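Local coordinates for carboxysome shell vertex protein CcmL (Thermosynechococcus elongatus, PDB 4N8F), which probably forms the pentameric vertices of the carboxysome, the polyhedral shell in which RuBisCO is sequestered for carbon dioxide fixation, at residues 4-9 with 25-30; 41-46 with 74-79. All coordinates share one frame; numbering follows the deposited sequence.

Contact 1: 4-9 with 25-30; sequences ARVCGT and LVLQYL
Arg5 and Gln28 pair twice, by backbone and side chain. Arg5 N donates to Gln28 O at 2.8 Å, and Gln28 N returns a bond to Arg5 O, an antiparallel hydrogen-bonded pair. Their side chains run side by side off the same face; Gln28 is extended with CG anti to its backbone N (chi1 179°), bringing OE1 to the guanidinium edge. Arg5 NH2 meets Gln28 OE1 at 2.8 Å, nearly along the C=O axis and in the guanidinium plane, the amide plane turned 61° from it. Asp52 and, from a neighbouring subunit, Asp88 form salt bridges with this guanidinium. A leucine in place of Arg5 would probably deprive both carboxylates of this cationic mate and Gln28 OE1 of its side-chain donor.

Apolar contacts line the other face, where Val6 CG2 lies 4.0 Å from Leu27 CD2 and Val6 CG1 meets the methyls of Leu25. Cys7 SG packs against Val26 CG1.

Val26 O accepts from both Cys7 N (2.8 Å) and Gly8 N (3.3 Å). Cys7 and Gly8 thus both face Val26, a one-residue register shift and a classic beta bulge in the antiparallel pairing of strands 2-11 and 24-30 of the EutN/CcmL fold.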
loop_
_atom_site.group_PDB
_atom_site.type_symbol
_atom_site.label_atom_id
_atom_site.label_comp_id
_atom_site.label_asym_id
_atom_site.label_seq_id
_atom_site.Cartn_x
_atom_site.Cartn_y
_atom_site.Cartn_z
ATOM N N ALA C 4 13.821 0.366 -10.816
ATOM C CA ALA C 4 14.505 -0.876 -10.430
ATOM C C ALA C 4 15.334 -1.407 -11.576
ATOM O O ALA C 4 15.207 -1.019 -12.770
ATOM C CB ALA C 4 13.499 -1.941 -9.959
ATOM N N ARG C 5 16.175 -2.377 -11.238
ATOM C CA ARG C 5 16.833 -3.074 -12.270
ATOM C C ARG C 5 16.401 -4.528 -12.289
ATOM O O ARG C 5 16.188 -5.125 -11.237
ATOM C CB ARG C 5 18.357 -2.936 -12.137
ATOM C CG ARG C 5 18.991 -3.477 -10.866
ATOM C CD ARG C 5 20.489 -3.687 -11.184
ATOM N NE ARG C 5 20.881 -4.679 -10.297
ATOM C CZ ARG C 5 21.179 -5.941 -10.524
ATOM N NH1 ARG C 5 21.472 -6.507 -11.706
ATOM N NH2 ARG C 5 21.308 -6.602 -9.416
ATOM N N VAL C 6 16.386 -5.113 -13.482
ATOM C CA VAL C 6 16.010 -6.505 -13.603
ATOM C C VAL C 6 17.148 -7.313 -13.186
ATOM O O VAL C 6 18.227 -7.121 -13.671
ATOM C CB VAL C 6 15.733 -6.878 -15.041
ATOM C CG1 VAL C 6 15.413 -8.353 -15.160
ATOM C CG2 VAL C 6 14.643 -5.984 -15.548
ATOM N N CYS C 7 16.953 -8.240 -12.276
ATOM C CA CYS C 7 18.122 -8.957 -11.842
ATOM C C CYS C 7 17.963 -10.409 -11.785
ATOM O O CYS C 7 18.940 -11.050 -11.481
ATOM C CB CYS C 7 18.626 -8.462 -10.499
ATOM S SG CYS C 7 17.533 -8.835 -9.143
ATOM N N GLY C 8 16.798 -10.961 -12.136
ATOM C CA GLY C 8 16.667 -12.410 -12.220
ATOM C C GLY C 8 15.278 -12.822 -12.622
ATOM O O GLY C 8 14.592 -12.057 -13.194
ATOM N N THR C 9 14.896 -14.051 -12.351
ATOM C CA THR C 9 13.594 -14.537 -12.709
ATOM C C THR C 9 13.117 -15.573 -11.689
ATOM O O THR C 9 13.938 -16.213 -11.004
ATOM C CB THR C 9 13.614 -15.307 -14.041
ATOM O OG1 THR C 9 14.372 -16.483 -13.843
ATOM C CG2 THR C 9 14.267 -14.541 -15.115
ATOM N N LEU C 25 9.759 -11.564 -13.315
ATOM C CA LEU C 25 11.120 -11.097 -13.178
ATOM C C LEU C 25 11.352 -10.803 -11.739
ATOM O O LEU C 25 10.446 -10.372 -11.066
ATOM C CB LEU C 25 11.336 -9.845 -14.035
ATOM C CG LEU C 25 11.333 -9.999 -15.555
ATOM C CD1 LEU C 25 11.562 -8.630 -16.174
ATOM C CD2 LEU C 25 12.391 -10.968 -16.042
ATOM N N VAL C 26 12.577 -11.030 -11.266
ATOM C CA VAL C 26 13.032 -10.420 -10.038
ATOM C C VAL C 26 13.649 -9.034 -10.298
ATOM O O VAL C 26 14.489 -8.881 -11.173
ATOM C CB VAL C 26 14.049 -11.308 -9.342
ATOM C CG1 VAL C 26 14.386 -10.749 -7.974
ATOM C CG2 VAL C 26 13.546 -12.744 -9.254
ATOM N N LEU C 27 13.224 -8.032 -9.545
ATOM C CA LEU C 27 13.674 -6.635 -9.651
ATOM C C LEU C 27 14.391 -6.220 -8.341
ATOM O O LEU C 27 13.929 -6.534 -7.246
ATOM C CB LEU C 27 12.474 -5.737 -9.862
ATOM C CG LEU C 27 11.530 -6.104 -11.026
ATOM C CD1 LEU C 27 10.458 -5.069 -11.294
ATOM C CD2 LEU C 27 12.320 -6.245 -12.319
ATOM N N GLN C 28 15.537 -5.571 -8.466
ATOM C CA GLN C 28 16.168 -4.965 -7.339
ATOM C C GLN C 28 15.884 -3.466 -7.464
ATOM O O GLN C 28 16.170 -2.871 -8.474
ATOM C CB GLN C 28 17.659 -5.188 -7.362
ATOM C CG GLN C 28 18.368 -4.523 -6.166
ATOM C CD GLN C 28 19.817 -4.937 -6.048
ATOM O OE1 GLN C 28 20.437 -5.341 -7.029
ATOM N NE2 GLN C 28 20.368 -4.829 -4.844
ATOM N N TYR C 29 15.347 -2.880 -6.408
ATOM C CA TYR C 29 15.102 -1.455 -6.387
ATOM C C TYR C 29 16.398 -0.645 -6.440
ATOM O O TYR C 29 17.387 -1.051 -5.857
ATOM C CB TYR C 29 14.226 -1.055 -5.158
ATOM C CG TYR C 29 12.784 -1.535 -5.267
ATOM C CD1 TYR C 29 12.323 -2.576 -4.494
ATOM C CD2 TYR C 29 11.891 -0.940 -6.180
ATOM C CE1 TYR C 29 11.029 -3.004 -4.577
ATOM C CE2 TYR C 29 10.600 -1.347 -6.259
ATOM C CZ TYR C 29 10.164 -2.402 -5.495
ATOM O OH TYR C 29 8.865 -2.854 -5.612
ATOM N N LEU C 30 16.314 0.548 -7.061
ATOM C CA LEU C 30 17.407 1.482 -7.154
ATOM C C LEU C 30 17.097 2.751 -6.339
ATOM O O LEU C 30 16.033 3.343 -6.466
ATOM C CB LEU C 30 17.727 1.841 -8.594
ATOM C CG LEU C 30 18.122 0.658 -9.507
ATOM C CD1 LEU C 30 18.384 1.181 -10.932
ATOM C CD2 LEU C 30 19.329 -0.091 -9.011
#

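Contact 2: 41-46 with 74-79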
loop_
_atom_site.group_PDB
_atom_site.type_symbol
_atom_site.label_atom_id
_atom_site.label_comp_id
_atom_site.label_asym_id
_atom_site.label_seq_id
_atom_site.Cartn_x
_atom_site.Cartn_y
_atom_site.Cartn_z
ATOM N N GLU C 41 11.423 -6.955 -5.723
ATOM C CA GLU C 41 10.028 -7.220 -6.068
ATOM C C GLU C 41 9.999 -8.339 -7.086
ATOM O O GLU C 41 10.872 -8.422 -7.923
ATOM C CB GLU C 41 9.409 -5.969 -6.704
ATOM C CG GLU C 41 7.887 -5.942 -6.721
ATOM C CD GLU C 41 7.209 -5.823 -5.358
ATOM O OE1 GLU C 41 6.129 -6.455 -5.199
ATOM O OE2 GLU C 41 7.727 -5.135 -4.479
ATOM N N VAL C 42 9.010 -9.190 -7.060
ATOM C CA VAL C 42 8.826 -10.059 -8.215
ATOM C C VAL C 42 7.672 -9.501 -9.006
ATOM O O VAL C 42 6.622 -9.163 -8.436
ATOM C CB VAL C 42 8.532 -11.511 -7.799
ATOM C CG1 VAL C 42 8.251 -12.384 -9.033
ATOM C CG2 VAL C 42 9.667 -12.051 -6.971
ATOM N N ALA C 43 7.883 -9.303 -10.300
ATOM C CA ALA C 43 6.914 -8.621 -11.108
ATOM C C ALA C 43 6.645 -9.299 -12.417
ATOM O O ALA C 43 7.540 -9.819 -13.041
ATOM C CB ALA C 43 7.388 -7.219 -11.370
ATOM N N ALA C 44 5.398 -9.209 -12.847
ATOM C CA ALA C 44 4.983 -9.588 -14.218
ATOM C C ALA C 44 5.588 -8.680 -15.233
ATOM O O ALA C 44 5.818 -7.461 -14.980
ATOM C CB ALA C 44 3.456 -9.570 -14.379
ATOM N N ASP C 45 5.843 -9.228 -16.409
ATOM C CA ASP C 45 6.432 -8.386 -17.434
ATOM C C ASP C 45 5.816 -8.743 -18.760
ATOM O O ASP C 45 5.967 -9.869 -19.267
ATOM C CB ASP C 45 7.934 -8.572 -17.454
ATOM C CG ASP C 45 8.612 -7.813 -18.631
ATOM O OD1 ASP C 45 8.098 -6.775 -19.106
ATOM O OD2 ASP C 45 9.692 -8.249 -19.049
ATOM N N THR C 46 5.104 -7.772 -19.293
ATOM C CA THR C 46 4.504 -7.861 -20.626
ATOM C C THR C 46 5.194 -6.920 -21.563
ATOM O O THR C 46 4.783 -6.786 -22.698
ATOM C CB THR C 46 3.019 -7.487 -20.532
ATOM O OG1 THR C 46 2.871 -6.281 -19.729
ATOM C CG2 THR C 46 2.279 -8.612 -19.827
ATOM N N ILE C 74 -2.084 -10.241 -9.559
ATOM C CA ILE C 74 -0.725 -9.674 -9.497
ATOM C C ILE C 74 -0.795 -8.272 -8.950
ATOM O O ILE C 74 -1.772 -7.530 -9.226
ATOM C CB ILE C 74 -0.014 -9.678 -10.860
ATOM C CG1 ILE C 74 -0.925 -9.062 -11.938
ATOM C CG2 ILE C 74 0.306 -11.090 -11.297
ATOM C CD1 ILE C 74 -0.138 -8.685 -13.175
ATOM N N ASP C 75 0.236 -7.918 -8.182
ATOM C CA ASP C 75 0.339 -6.655 -7.504
ATOM C C ASP C 75 1.632 -5.889 -7.874
ATOM O O ASP C 75 1.990 -4.937 -7.265
ATOM C CB ASP C 75 0.225 -6.881 -6.010
ATOM C CG ASP C 75 1.400 -7.564 -5.407
ATOM O OD1 ASP C 75 2.277 -8.081 -6.143
ATOM O OD2 ASP C 75 1.458 -7.573 -4.127
ATOM N N ALA C 76 2.352 -6.357 -8.873
ATOM C CA ALA C 76 3.564 -5.672 -9.357
ATOM C C ALA C 76 3.770 -6.019 -10.826
ATOM O O ALA C 76 3.687 -7.211 -11.219
ATOM C CB ALA C 76 4.749 -6.087 -8.566
ATOM N N ALA C 77 4.056 -5.014 -11.641
ATOM C CA ALA C 77 4.334 -5.267 -13.060
ATOM C C ALA C 77 5.379 -4.315 -13.572
ATOM O O ALA C 77 5.341 -3.117 -13.210
ATOM C CB ALA C 77 3.087 -5.098 -13.905
ATOM N N VAL C 78 6.233 -4.790 -14.488
ATOM C CA VAL C 78 7.057 -3.881 -15.223
ATOM C C VAL C 78 6.183 -3.091 -16.215
ATOM O O VAL C 78 5.468 -3.699 -16.976
ATOM C CB VAL C 78 8.156 -4.603 -15.996
ATOM C CG1 VAL C 78 8.819 -3.648 -17.010
ATOM C CG2 VAL C 78 9.154 -5.203 -15.018
ATOM N N VAL C 79 6.248 -1.768 -16.229
ATOM C CA VAL C 79 5.413 -0.986 -17.182
ATOM C C VAL C 79 6.164 -0.220 -18.255
ATOM O O VAL C 79 5.595 0.153 -19.266
ATOM C CB VAL C 79 4.400 -0.073 -16.466
ATOM C CG1 VAL C 79 3.503 -0.909 -15.565
ATOM C CG2 VAL C 79 5.035 1.062 -15.668
HETATM O O HOH W 1 4.097 -5.901 -17.381
#
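Ala44 is held through both its backbone N and its backbone O by Ala76 and Val78 of strand 76-81. Val78 N donates to Ala44 O at 2.7 Å, while Ala44 N donates to Ala76 O at 3.1 Å. These two bonds make Ala44 and Ala77 a parallel bridge, the one parallel pairing in the otherwise antiparallel five-stranded sheet of this EutN/CcmL domain; the short segment axes stand 56° apart. A water extends the link beyond this pair: it donates to Val78 O at 2.6 Å, accepts from Thr46 N at 2.9 Å and bonds weakly to Ala44 O.

At the Ala76 end, Glu41 has CG anti to its backbone N and bends at chi2 (68°), laying CG 3.6 Å from Ala76 CB. Glu41 OE1 lies 4.3 Å from Asp75 OD1; Met1 N of a neighbouring subunit hydrogen-bonds to both of these oxygens, and its positive charge, if this is the free amino terminus, would probably offset the repulsion. Glu41 OE2 forms a salt bridge with Lys2 of that subunit. Around the bridge the packing is of small groups: Ala43 CB against Ala76 CB, and Ala44 CB at 3.9 Å from Ile74 CD1.

How the contacts relate
Strands 24-30 and 39-45 are neighbours in one sheet, so contact 1 and contact 2 are successive pairings across it, their centres about 10 Å apart. The join is direct: Leu25 N lies 2.8 Å from Ala43 O and Tyr29 OH lies 2.8 Å from Glu41 OE2, both probable hydrogen bonds. Side chains meet as well, Leu25 CD1 packing 3.5 Å from Asp45 OD2. In sequence they are in series, contact 1 closing before contact 2 opens. Gly8 and Thr9 of contact 1 pair antiparallel with a strand of a neighbouring subunit, and Glu41 and Asp75 of contact 2 bond to Met1 of a neighbouring subunit, which ties this sheet into the pentamer. A sulfate ion, probably from the crystallisation liquor, lies about 5 Å from the Glu41 side chain.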